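Local coordinates for putative glutathione S-transferase (Corynebacterium glutamicum, PDB 3M1G), which probably acts as a glutathione transferase of the ECM4-like, omega-related group, at residues Ile78-Arg81 with Leu85-Val88. Residues are numbered along the deposited sequence; the frame is centred on the assembly and turned at random.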
ATOM      1  N   ILE A  78      17.273  -4.555 -19.998  1.00 21.73           N
ATOM      2  CA  ILE A  78      16.423  -3.748 -20.877  1.00 20.76           C
ATOM      3  C   ILE A  78      17.298  -3.198 -22.040  1.00 20.93           C
ATOM      4  O   ILE A  78      16.894  -3.232 -23.188  1.00 18.99           O
ATOM      5  CB  ILE A  78      15.805  -2.538 -20.115  1.00 20.52           C
ATOM      6  CG1 ILE A  78      14.747  -3.001 -19.071  1.00 22.31           C
ATOM      7  CG2 ILE A  78      15.195  -1.578 -21.059  1.00 16.71           C
ATOM      8  CD1 ILE A  78      14.418  -1.908 -17.948  1.00 20.88           C
ATOM      9  N   THR A  79      18.478  -2.677 -21.703  1.00 21.38           N
ATOM     10  CA  THR A  79      19.332  -2.040 -22.688  1.00 21.36           C
ATOM     11  C   THR A  79      19.826  -3.093 -23.697  1.00 21.66           C
ATOM     12  O   THR A  79      19.808  -2.853 -24.907  1.00 20.81           O
ATOM     13  CB  THR A  79      20.487  -1.311 -21.999  1.00 22.18           C
ATOM     14  OG1 THR A  79      19.942  -0.328 -21.097  1.00 21.18           O
ATOM     15  CG2 THR A  79      21.405  -0.621 -23.026  1.00 19.25           C
ATOM     16  N   ARG A  80      20.233  -4.257 -23.195  1.00 21.07           N
ATOM     17  CA  ARG A  80      20.660  -5.367 -24.049  1.00 21.37           C
ATOM     18  C   ARG A  80      19.584  -5.752 -25.060  1.00 21.94           C
ATOM     19  O   ARG A  80      19.877  -5.964 -26.259  1.00 21.20           O
ATOM     20  CB  ARG A  80      21.105  -6.572 -23.223  1.00 20.71           C
ATOM     21  CG  ARG A  80      21.508  -7.834 -23.990  1.00 20.43           C
ATOM     22  CD  ARG A  80      22.057  -8.871 -23.061  1.00 21.42           C
ATOM     23  NE  ARG A  80      22.166 -10.221 -23.636  1.00 19.55           N
ATOM     24  CZ  ARG A  80      21.205 -11.147 -23.623  1.00 20.96           C
ATOM     25  NH1 ARG A  80      20.002 -10.909 -23.106  1.00 20.84           N
ATOM     26  NH2 ARG A  80      21.449 -12.335 -24.144  1.00 19.43           N
ATOM     27  N   ARG A  81      18.344  -5.838 -24.596  1.00 21.61           N
ATOM     28  CA  ARG A  81      17.240  -6.123 -25.498  1.00 21.06           C
ATOM     29  C   ARG A  81      16.955  -4.979 -26.507  1.00 21.21           C
ATOM     30  O   ARG A  81      16.807  -5.230 -27.715  1.00 21.34           O
ATOM     31  CB  ARG A  81      15.996  -6.497 -24.716  1.00 21.83           C
ATOM     32  CG  ARG A  81      14.771  -6.777 -25.597  1.00 20.93           C
ATOM     33  CD  ARG A  81      13.845  -7.823 -25.030  1.00 23.47           C
ATOM     34  NE  ARG A  81      12.699  -7.972 -25.924  1.00 24.57           N
ATOM     35  CZ  ARG A  81      12.740  -8.594 -27.104  1.00 23.90           C
ATOM     36  NH1 ARG A  81      13.855  -9.197 -27.544  1.00 23.34           N
ATOM     37  NH2 ARG A  81      11.648  -8.644 -27.842  1.00 23.25           N
ATOM     38  N   LEU A  85      21.646  -6.703 -28.560  1.00 19.77           N
ATOM     39  CA  LEU A  85      22.890  -7.317 -28.172  1.00 20.74           C
ATOM     40  C   LEU A  85      22.692  -8.729 -27.639  1.00 21.63           C
ATOM     41  O   LEU A  85      23.659  -9.352 -27.190  1.00 21.59           O
ATOM     42  CB  LEU A  85      23.653  -6.453 -27.161  1.00 20.25           C
ATOM     43  CG  LEU A  85      24.103  -5.088 -27.665  1.00 21.65           C
ATOM     44  CD1 LEU A  85      24.717  -4.254 -26.546  1.00 17.95           C
ATOM     45  CD2 LEU A  85      25.124  -5.255 -28.869  1.00 17.83           C
ATOM     46  N   GLU A  86      21.476  -9.273 -27.759  1.00 22.17           N
ATOM     47  CA  GLU A  86      21.171 -10.586 -27.198  1.00 23.47           C
ATOM     48  C   GLU A  86      21.922 -11.729 -27.897  1.00 24.07           C
ATOM     49  O   GLU A  86      22.205 -12.760 -27.277  1.00 23.95           O
ATOM     50  CB  GLU A  86      19.653 -10.877 -27.270  1.00 24.14           C
ATOM     51  CG  GLU A  86      18.809  -9.959 -26.380  1.00 25.51           C
ATOM     52  CD  GLU A  86      17.327  -9.896 -26.762  1.00 27.56           C
ATOM     53  OE1 GLU A  86      17.019  -9.978 -27.962  1.00 30.53           O
ATOM     54  OE2 GLU A  86      16.467  -9.775 -25.865  1.00 27.82           O
ATOM     55  N   ASN A  87      22.224 -11.571 -29.183  1.00 23.69           N
ATOM     56  CA  ASN A  87      22.933 -12.609 -29.886  1.00 24.42           C
ATOM     57  C   ASN A  87      24.471 -12.455 -29.805  1.00 24.09           C
ATOM     58  O   ASN A  87      25.181 -13.246 -30.399  1.00 25.16           O
ATOM     59  CB  ASN A  87      22.477 -12.609 -31.348  1.00 25.55           C
ATOM     60  CG  ASN A  87      22.713 -11.213 -32.049  1.00 30.26           C
ATOM     61  OD1 ASN A  87      23.016 -10.155 -31.401  1.00 31.14           O
ATOM     62  ND2 ASN A  87      22.521 -11.208 -33.360  1.00 36.75           N
ATOM     63  N   VAL A  88      25.001 -11.438 -29.121  1.00 22.95           N
ATOM     64  CA  VAL A  88      26.446 -11.280 -29.030  1.00 22.46           C
ATOM     65  C   VAL A  88      27.029 -11.297 -27.613  1.00 21.90           C
ATOM     66  O   VAL A  88      28.228 -11.571 -27.436  1.00 20.17           O
ATOM     67  CB  VAL A  88      26.944 -10.023 -29.821  1.00 24.08           C
ATOM     68  CG1 VAL A  88      26.528 -10.118 -31.307  1.00 23.98           C
ATOM     69  CG2 VAL A  88      26.469  -8.779 -29.232  1.00 21.20           C
TER
HETATM   70  O   HOH W   1      16.817  -7.585 -29.030  1.00 24.44           O
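E86 and R81 meet because E86 sets CG anti to its own carbonyl carbon (chi1 -66°) and runs on extended, while the R81 chain bends at chi2 (148°). E86 OE2 thus touches CB, CG and CD of R81, and the carboxylate meets the guanidinium at its edge. R81 NH1 forms a salt bridge with E86 OE2 at 3.2 Å, through the syn lone pair. The two planar groups are nearly coplanar. A weak second bond runs from R81 NH1 to E86 OE1 at 3.3 Å. A water oxygen lies 2.6 Å from E86 OE1 and 2.7 Å from R81 O, and donates to both. The stronger partner of R81 is D291, reached through NE, so R81 is bonded to two acids. R80 extends across E86 at about a right angle. E86 CA lies over one face of the R80 guanidinium, offset toward its rim, 3.6 Å from R80 CZ. R80 NH1 also packs on E86 CG, but its salt bridge is with E352, and R80 NE bonds I89 O. In the backbone, L85 N donates to R80 O at 3.0 Å. The contact joins the end of helix 71-83 to the loop before strand 90-93, in the beta-alpha-beta unit of the thioredoxin-like N-terminal domain of glutathione transferases.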